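Local coordinates for prolyl oligopeptidase (Novosphingobium capsulatum, PDB 1YR2), which probably cleaves oligopeptides after proline, and less readily after alanine, as a serine endopeptidase of the prolyl oligopeptidase (S9A) family, at residues A583-R588 and V645-I650; P597-M602 and D656-V661; I650-A655 and G664-Y669. All blocks are in the same frame, centred on the assembly; numbering follows the deposited sequence.

Contact 1 (A583-R588 and V645-I650); sequences AVTNQR and VDYPAI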
loop_
_atom_site.group_PDB
_atom_site.type_symbol
_atom_site.label_atom_id
_atom_site.label_comp_id
_atom_site.label_asym_id
_atom_site.label_seq_id
_atom_site.Cartn_x
_atom_site.Cartn_y
_atom_site.Cartn_z
ATOM N N ALA A 583 24.056 -3.443 -4.034
ATOM C CA ALA A 583 24.745 -4.671 -3.718
ATOM C C ALA A 583 24.783 -5.614 -4.939
ATOM O O ALA A 583 25.824 -6.167 -5.247
ATOM C CB ALA A 583 24.093 -5.356 -2.548
ATOM N N VAL A 584 23.658 -5.806 -5.632
ATOM C CA VAL A 584 23.659 -6.717 -6.779
ATOM C C VAL A 584 24.455 -6.088 -7.958
ATOM O O VAL A 584 25.019 -6.806 -8.778
ATOM C CB VAL A 584 22.241 -7.155 -7.227
ATOM C CG1 VAL A 584 21.523 -7.795 -6.095
ATOM C CG2 VAL A 584 21.427 -5.946 -7.847
ATOM N N THR A 585 24.538 -4.767 -8.022
ATOM C CA THR A 585 25.317 -4.095 -9.061
ATOM C C THR A 585 26.833 -4.404 -8.879
ATOM O O THR A 585 27.519 -4.657 -9.838
ATOM C CB THR A 585 25.064 -2.558 -9.071
ATOM O OG1 THR A 585 23.728 -2.238 -9.536
ATOM C CG2 THR A 585 26.001 -1.882 -10.055
ATOM N N ASN A 586 27.331 -4.391 -7.646
ATOM C CA ASN A 586 28.718 -4.788 -7.365
ATOM C C ASN A 586 28.958 -6.246 -7.661
ATOM O O ASN A 586 30.021 -6.588 -8.163
ATOM C CB ASN A 586 29.096 -4.507 -5.905
ATOM C CG ASN A 586 29.284 -3.054 -5.623
ATOM O OD1 ASN A 586 29.617 -2.292 -6.529
ATOM N ND2 ASN A 586 29.073 -2.643 -4.382
ATOM N N GLN A 587 28.002 -7.118 -7.310
ATOM C CA GLN A 587 28.212 -8.572 -7.378
ATOM C C GLN A 587 28.083 -9.103 -8.817
ATOM O O GLN A 587 28.865 -9.976 -9.249
ATOM C CB GLN A 587 27.268 -9.309 -6.403
ATOM C CG GLN A 587 27.511 -8.950 -4.955
ATOM C CD GLN A 587 26.566 -9.645 -3.948
ATOM O OE1 GLN A 587 25.737 -10.458 -4.328
ATOM N NE2 GLN A 587 26.733 -9.332 -2.654
ATOM N N ARG A 588 27.136 -8.546 -9.577
ATOM C CA ARG A 588 26.849 -9.014 -10.939
ATOM C C ARG A 588 26.620 -7.864 -11.904
ATOM O O ARG A 588 25.572 -7.757 -12.521
ATOM C CB ARG A 588 25.651 -9.957 -10.942
ATOM C CG ARG A 588 25.933 -11.279 -10.287
ATOM C CD ARG A 588 26.986 -12.125 -10.955
ATOM N NE ARG A 588 26.679 -12.297 -12.368
ATOM C CZ ARG A 588 25.807 -13.210 -12.817
ATOM N NH1 ARG A 588 25.218 -14.039 -11.983
ATOM N NH2 ARG A 588 25.553 -13.315 -14.107
ATOM N N VAL A 645 36.204 -3.753 -13.941
ATOM C CA VAL A 645 35.024 -4.471 -14.382
ATOM C C VAL A 645 34.070 -3.418 -14.944
ATOM O O VAL A 645 33.879 -2.414 -14.295
ATOM C CB VAL A 645 34.441 -5.172 -13.114
ATOM C CG1 VAL A 645 33.071 -5.631 -13.303
ATOM C CG2 VAL A 645 35.376 -6.364 -12.713
ATOM N N ASP A 646 33.476 -3.644 -16.117
ATOM C CA ASP A 646 32.483 -2.719 -16.665
ATOM C C ASP A 646 31.138 -2.790 -15.891
ATOM O O ASP A 646 30.493 -3.843 -15.799
ATOM C CB ASP A 646 32.221 -2.966 -18.154
ATOM C CG ASP A 646 33.420 -2.574 -19.057
ATOM O OD1 ASP A 646 34.275 -1.729 -18.704
ATOM O OD2 ASP A 646 33.556 -3.073 -20.172
ATOM N N TYR A 647 30.726 -1.643 -15.368
ATOM C CA TYR A 647 29.503 -1.524 -14.604
ATOM C C TYR A 647 28.375 -1.095 -15.537
ATOM O O TYR A 647 28.601 -0.472 -16.567
ATOM C CB TYR A 647 29.671 -0.478 -13.470
ATOM C CG TYR A 647 30.135 -1.089 -12.141
ATOM C CD1 TYR A 647 31.208 -1.999 -12.085
ATOM C CD2 TYR A 647 29.488 -0.799 -10.968
ATOM C CE1 TYR A 647 31.618 -2.545 -10.895
ATOM C CE2 TYR A 647 29.897 -1.372 -9.740
ATOM C CZ TYR A 647 30.969 -2.196 -9.718
ATOM O OH TYR A 647 31.313 -2.774 -8.529
ATOM N N PRO A 648 27.149 -1.360 -15.127
ATOM C CA PRO A 648 26.003 -0.811 -15.831
ATOM C C PRO A 648 26.001 0.720 -15.782
ATOM O O PRO A 648 26.727 1.368 -15.003
ATOM C CB PRO A 648 24.807 -1.346 -15.045
ATOM C CG PRO A 648 25.322 -2.124 -13.932
ATOM C CD PRO A 648 26.774 -2.106 -13.909
ATOM N N ALA A 649 25.167 1.293 -16.614
ATOM C CA ALA A 649 24.814 2.722 -16.439
ATOM C C ALA A 649 24.043 2.812 -15.127
ATOM O O ALA A 649 23.192 1.971 -14.859
ATOM C CB ALA A 649 23.970 3.206 -17.586
ATOM N N ILE A 650 24.309 3.841 -14.323
ATOM C CA ILE A 650 23.725 3.968 -13.014
ATOM C C ILE A 650 23.295 5.392 -12.788
ATOM O O ILE A 650 24.075 6.317 -13.055
ATOM C CB ILE A 650 24.737 3.576 -11.898
ATOM C CG1 ILE A 650 25.194 2.127 -12.033
ATOM C CG2 ILE A 650 24.134 3.808 -10.513
ATOM C CD1 ILE A 650 26.344 1.737 -11.110
#
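Tyr-647 lies against the last turn of helix 576-587 and touches Thr-585 and Asn-586, so a single ring meets both an apolar and a polar neighbour. Traced outward from CB, its first close partner comes at CD2, 3.8 Å from the methyl CG2 of Thr-585. At CE2 the ring reaches OD1 of Asn-586, which stands at the ring edge, while the backbone O of Thr-585 lies over one face, displaced toward the rim. The tip OH then donates to Asn-586 OD1 over 2.7 Å; it meets the carbonyl at 128° and stands tilted 29° from its plane. The hydroxyl also bonds Arg-642 N, and Pro-637 O holds Asn-586 ND2, so the amide is gripped at both oxygen and nitrogen, which fixes its flip. A phenylalanine in place of Tyr-647 would probably leave Asn-586 OD1 and Arg-642 N without their shared mate. Thr-585 keeps OG1 beside its own backbone N, bonded to Ile-581 O one turn back, which puts CG2 anti to that nitrogen, against residues 647-650. There the methyl also meets Pro-648 CD at 3.9 Å and, tip to tip, Ile-650 CD1 at 3.8 Å. The contact thus ties helix 576-587 to the loop entering strand 649-654 and to its first residues; Leu-673 of helix 664-675 touches both Tyr-647 and Ile-650, and Ala-583 and Val-584 pack on helix 544-560.

Contact 2 (P597-M602 and D656-V661); sequences PAVGVM and DTDDRV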
loop_
_atom_site.group_PDB
_atom_site.type_symbol
_atom_site.label_atom_id
_atom_site.label_comp_id
_atom_site.label_asym_id
_atom_site.label_seq_id
_atom_site.Cartn_x
_atom_site.Cartn_y
_atom_site.Cartn_z
ATOM N N PRO A 597 19.323 3.194 -8.130
ATOM C CA PRO A 597 19.024 3.149 -6.692
ATOM C C PRO A 597 18.535 4.487 -6.195
ATOM O O PRO A 597 19.297 5.405 -6.316
ATOM C CB PRO A 597 20.374 2.826 -6.067
ATOM C CG PRO A 597 21.377 3.354 -7.025
ATOM C CD PRO A 597 20.756 3.397 -8.387
ATOM N N ALA A 598 17.335 4.568 -5.624
ATOM C CA ALA A 598 16.844 5.759 -4.952
ATOM C C ALA A 598 17.109 5.707 -3.461
ATOM O O ALA A 598 16.885 4.692 -2.825
ATOM C CB ALA A 598 15.362 5.916 -5.203
ATOM N N VAL A 599 17.638 6.796 -2.909
ATOM C CA VAL A 599 17.810 6.981 -1.476
ATOM C C VAL A 599 18.347 5.756 -0.762
ATOM O O VAL A 599 17.802 5.314 0.289
ATOM C CB VAL A 599 16.508 7.568 -0.797
ATOM C CG1 VAL A 599 16.198 8.985 -1.416
ATOM C CG2 VAL A 599 15.310 6.692 -0.987
ATOM N N GLY A 600 19.406 5.185 -1.331
ATOM C CA GLY A 600 19.851 3.848 -0.928
ATOM C C GLY A 600 20.727 3.946 0.320
ATOM O O GLY A 600 21.414 4.967 0.537
ATOM N N VAL A 601 20.663 2.932 1.164
ATOM C CA VAL A 601 21.578 2.796 2.301
ATOM C C VAL A 601 22.921 2.193 1.818
ATOM O O VAL A 601 23.122 0.993 1.874
ATOM C CB VAL A 601 20.943 1.907 3.435
ATOM C CG1 VAL A 601 21.742 2.011 4.675
ATOM C CG2 VAL A 601 19.480 2.324 3.714
ATOM N N MET A 602 23.832 3.032 1.357
ATOM C CA MET A 602 25.020 2.580 0.625
ATOM C C MET A 602 26.241 2.319 1.508
ATOM O O MET A 602 27.048 1.474 1.166
ATOM C CB MET A 602 25.356 3.556 -0.511
ATOM C CG MET A 602 24.188 3.797 -1.476
ATOM S SD MET A 602 23.378 2.212 -2.043
ATOM C CE MET A 602 23.039 2.686 -3.764
ATOM N N ASP A 656 18.721 16.550 -1.671
ATOM C CA ASP A 656 19.978 17.006 -1.086
ATOM C C ASP A 656 19.937 17.004 0.440
ATOM O O ASP A 656 20.990 16.998 1.085
ATOM C CB ASP A 656 20.394 18.381 -1.633
ATOM C CG ASP A 656 19.441 19.486 -1.264
ATOM O OD1 ASP A 656 18.229 19.238 -1.055
ATOM O OD2 ASP A 656 19.821 20.664 -1.191
ATOM N N THR A 657 18.722 16.980 0.986
ATOM C CA THR A 657 18.465 16.617 2.385
ATOM C C THR A 657 17.386 15.553 2.479
ATOM O O THR A 657 16.459 15.481 1.645
ATOM C CB THR A 657 18.043 17.812 3.233
ATOM O OG1 THR A 657 16.856 18.414 2.690
ATOM C CG2 THR A 657 19.116 18.892 3.183
ATOM N N ASP A 658 17.485 14.741 3.535
ATOM C CA ASP A 658 16.595 13.601 3.708
ATOM C C ASP A 658 16.780 13.103 5.136
ATOM O O ASP A 658 17.894 12.730 5.544
ATOM C CB ASP A 658 16.942 12.503 2.690
ATOM C CG ASP A 658 15.904 11.373 2.619
ATOM O OD1 ASP A 658 15.417 10.860 3.691
ATOM O OD2 ASP A 658 15.558 10.903 1.504
ATOM N N ASP A 659 15.691 13.120 5.897
ATOM C CA ASP A 659 15.738 12.708 7.308
ATOM C C ASP A 659 15.785 11.214 7.519
ATOM O O ASP A 659 16.152 10.753 8.598
ATOM C CB ASP A 659 14.525 13.228 8.043
ATOM C CG ASP A 659 14.552 14.728 8.174
ATOM O OD1 ASP A 659 15.642 15.298 8.398
ATOM O OD2 ASP A 659 13.531 15.410 8.031
ATOM N N ARG A 660 15.331 10.485 6.519
ATOM C CA ARG A 660 15.140 9.070 6.657
ATOM C C ARG A 660 16.390 8.336 6.264
ATOM O O ARG A 660 16.935 7.633 7.070
ATOM C CB ARG A 660 13.983 8.636 5.801
ATOM C CG ARG A 660 13.607 7.231 6.056
ATOM C CD ARG A 660 12.264 6.849 5.473
ATOM N NE ARG A 660 11.935 5.523 5.962
ATOM C CZ ARG A 660 12.284 4.380 5.392
ATOM N NH1 ARG A 660 12.960 4.351 4.245
ATOM N NH2 ARG A 660 11.925 3.237 5.972
ATOM N N VAL A 661 16.821 8.496 5.024
ATOM C CA VAL A 661 18.131 7.992 4.610
ATOM C C VAL A 661 19.003 9.193 4.256
ATOM O O VAL A 661 18.754 9.829 3.255
ATOM C CB VAL A 661 18.045 7.068 3.385
ATOM C CG1 VAL A 661 19.438 6.534 3.023
ATOM C CG2 VAL A 661 17.079 5.879 3.612
#
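Val-599 and Val-661 join two loops at the C-terminal ends of neighbouring strands, 594-598 and 649-654, in the central sheet of the alpha/beta-hydrolase domain. Val-661 carries the contact. Its CG1 lies anti to the backbone N (chi1 -178°) and CG2 beside that nitrogen, and the two methyls straddle the carbonyl oxygen of Val-599: each of Val-661 CG1 and CG2 is 3.4 Å from Val-599 O. CG1 reaches on to Gly-600 O, at 3.5 Å, and more loosely to the CG2 methyl of Val-601. In alpha/beta-hydrolases the loop after the strand corresponding to 649-654 typically carries the acid of the catalytic triad, and this loop is consistent with that role; Val-599 also touches Ser-575, in a sequence pattern consistent with the nucleophile elbow. Asp-658 shapes this loop through an Asx turn. Its OD1 accepts from Arg-660 N at 2.9 Å, nearly in line with the C-O bond, and from Val-661 N at 3.1 Å, 60° out of the carboxylate plane. With OD1 held by two N-H groups, OD2 of Asp-658 lies 3.6 Å from CG1 of Val-599, whose side chain the carboxylate crosses at about a right angle.

Contact 3 (I650-A655 and G664-Y669); sequences ILVTTA and GHSFKY. Unlike the reference sequence in segment 664-669: Phe-667 (reference Leu).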
loop_
_atom_site.group_PDB
_atom_site.type_symbol
_atom_site.label_atom_id
_atom_site.label_comp_id
_atom_site.label_asym_id
_atom_site.label_seq_id
_atom_site.Cartn_x
_atom_site.Cartn_y
_atom_site.Cartn_z
ATOM N N ILE A 650 24.309 3.841 -14.323
ATOM C CA ILE A 650 23.725 3.968 -13.014
ATOM C C ILE A 650 23.295 5.392 -12.788
ATOM O O ILE A 650 24.075 6.317 -13.055
ATOM C CB ILE A 650 24.737 3.576 -11.898
ATOM C CG1 ILE A 650 25.194 2.127 -12.033
ATOM C CG2 ILE A 650 24.134 3.808 -10.513
ATOM C CD1 ILE A 650 26.344 1.737 -11.110
ATOM N N LEU A 651 22.044 5.573 -12.365
ATOM C CA LEU A 651 21.522 6.893 -12.023
ATOM C C LEU A 651 21.044 6.777 -10.588
ATOM O O LEU A 651 19.943 6.246 -10.297
ATOM C CB LEU A 651 20.382 7.297 -12.962
ATOM C CG LEU A 651 19.743 8.674 -12.791
ATOM C CD1 LEU A 651 20.794 9.736 -12.967
ATOM C CD2 LEU A 651 18.583 8.820 -13.764
ATOM N N VAL A 652 21.890 7.260 -9.694
ATOM C CA VAL A 652 21.577 7.390 -8.285
ATOM C C VAL A 652 20.610 8.581 -8.081
ATOM O O VAL A 652 20.791 9.652 -8.674
ATOM C CB VAL A 652 22.860 7.601 -7.491
ATOM C CG1 VAL A 652 22.584 7.710 -5.998
ATOM C CG2 VAL A 652 23.914 6.528 -7.881
ATOM N N THR A 653 19.561 8.419 -7.293
ATOM C CA THR A 653 18.653 9.574 -7.042
ATOM C C THR A 653 18.449 9.808 -5.579
ATOM O O THR A 653 18.338 8.852 -4.783
ATOM C CB THR A 653 17.269 9.390 -7.706
ATOM O OG1 THR A 653 16.657 8.234 -7.141
ATOM C CG2 THR A 653 17.364 9.095 -9.199
ATOM N N THR A 654 18.408 11.080 -5.199
ATOM C CA THR A 654 18.116 11.463 -3.810
ATOM C C THR A 654 17.861 12.961 -3.802
ATOM O O THR A 654 18.254 13.636 -4.740
ATOM C CB THR A 654 19.306 11.133 -2.844
ATOM O OG1 THR A 654 19.070 11.665 -1.539
ATOM C CG2 THR A 654 20.601 11.857 -3.276
ATOM N N ALA A 655 17.185 13.467 -2.771
ATOM C CA ALA A 655 17.156 14.910 -2.523
ATOM C C ALA A 655 18.427 15.263 -1.769
ATOM O O ALA A 655 19.152 14.358 -1.319
ATOM C CB ALA A 655 15.931 15.312 -1.712
ATOM N N GLY A 664 24.168 11.585 2.260
ATOM C CA GLY A 664 25.549 11.213 2.269
ATOM C C GLY A 664 25.840 9.812 1.784
ATOM O O GLY A 664 26.906 9.587 1.225
ATOM N N HIS A 665 24.949 8.850 2.044
ATOM C CA HIS A 665 25.097 7.507 1.503
ATOM C C HIS A 665 25.229 7.570 -0.035
ATOM O O HIS A 665 26.166 7.018 -0.611
ATOM C CB HIS A 665 23.892 6.610 1.842
ATOM C CG HIS A 665 23.795 6.195 3.279
ATOM N ND1 HIS A 665 24.600 5.218 3.828
ATOM C CD2 HIS A 665 22.949 6.594 4.268
ATOM C CE1 HIS A 665 24.270 5.055 5.098
ATOM N NE2 HIS A 665 23.250 5.858 5.386
ATOM N N SER A 666 24.266 8.215 -0.677
ATOM C CA SER A 666 24.250 8.338 -2.135
ATOM C C SER A 666 25.420 9.178 -2.670
ATOM O O SER A 666 25.982 8.899 -3.699
ATOM C CB SER A 666 22.930 8.920 -2.601
ATOM O OG SER A 666 21.878 7.992 -2.526
ATOM N N PHE A 667 25.763 10.241 -1.959
ATOM C CA PHE A 667 26.823 11.103 -2.380
ATOM C C PHE A 667 28.129 10.318 -2.376
ATOM O O PHE A 667 28.882 10.389 -3.352
ATOM C CB PHE A 667 26.962 12.308 -1.443
ATOM C CG PHE A 667 25.797 13.292 -1.447
ATOM C CD1 PHE A 667 24.721 13.208 -2.333
ATOM C CD2 PHE A 667 25.810 14.333 -0.494
ATOM C CE1 PHE A 667 23.698 14.085 -2.266
ATOM C CE2 PHE A 667 24.780 15.250 -0.429
ATOM C CZ PHE A 667 23.741 15.161 -1.325
ATOM N N LYS A 668 28.454 9.599 -1.297
ATOM C CA LYS A 668 29.763 8.891 -1.203
ATOM C C LYS A 668 29.826 7.750 -2.201
ATOM O O LYS A 668 30.872 7.493 -2.797
ATOM C CB LYS A 668 29.985 8.320 0.210
ATOM C CG LYS A 668 30.209 9.430 1.258
ATOM C CD LYS A 668 30.932 8.897 2.493
ATOM C CE LYS A 668 30.311 7.634 3.014
ATOM N NZ LYS A 668 30.874 7.266 4.330
ATOM N N TYR A 669 28.693 7.069 -2.391
ATOM C CA TYR A 669 28.587 5.967 -3.349
ATOM C C TYR A 669 28.846 6.454 -4.764
ATOM O O TYR A 669 29.593 5.831 -5.489
ATOM C CB TYR A 669 27.194 5.318 -3.249
ATOM C CG TYR A 669 26.917 4.296 -4.269
ATOM C CD1 TYR A 669 27.500 3.031 -4.190
ATOM C CD2 TYR A 669 25.966 4.513 -5.251
ATOM C CE1 TYR A 669 27.223 2.036 -5.152
ATOM C CE2 TYR A 669 25.680 3.530 -6.204
ATOM C CZ TYR A 669 26.288 2.285 -6.129
ATOM O OH TYR A 669 25.974 1.337 -7.080
#
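Tyr-669 presents a ring edge to Val-652: CG2 of the valine lies near the ring plane, 3.9 Å from both CD2 and CE2 of Tyr-669. The other ring, Phe-667, where the reference sequence has leucine, is met obliquely at CE1 by the methyl CG2 of Thr-654, 3.9 Å away. One face of the phenyl group has the backbone N of Gly-664 above it, offset toward the rim, and Trp-77 meets the ring from another part of the chain. The setting is the beta-alpha-beta unit formed by strand 649-654, helix 664-675 and strand 683-687, a unit of the alpha/beta-hydrolase fold whose two strands are neighbours in the central sheet. The axes of segments 650-654 and 664-669 run nearly antiparallel, at 155°, and come within 8.7 Å; the small Ser-666 occupies the closest backbone approach. Its CB lies 3.6 Å from Val-652 CG1 and 3.8 Å from Thr-654 CG2, between two side chains that the strand directs at the helix. Tyr-669 has CG anti to its backbone N (chi1 173°), which carries the ring back along the strand until its OH comes to 4.1 Å from Ile-650 CD1, the two side chains crossing at about a right angle. Val-652 and Phe-667 both also touch Ile-685 of the next strand. Thr-654 divides its two branches: CG2 takes the crowded position between backbone N and carbonyl carbon and faces the helix, while OG1 donates to Ala-655 O at 2.7 Å, lying in that carbonyl's plane on a lone pair at 133°.

All three contacts are largely buried, and all bear on strand 649-654 or the chain leaving it. Contacts 1 and 3 share Ile-650, whose side chain links the packing of helix 576-587 to that of helix 664-675. Contact 2 lies at the C-terminal ends of strands 594-598 and 649-654, and its Val-599 and Asp-658 are only partly buried. Contacts 2 and 3 are stitched together by probable backbone hydrogen bonds, such as Val-599 N to Thr-653 O, where strand 594-598 gives way to its loop. Their chemistry differs with place: contact 1 has a cross-segment side-chain hydrogen bond, contact 3 is helix-on-sheet van der Waals packing, and contact 2 sets methyls against carbonyl and carboxylate oxygens between loops.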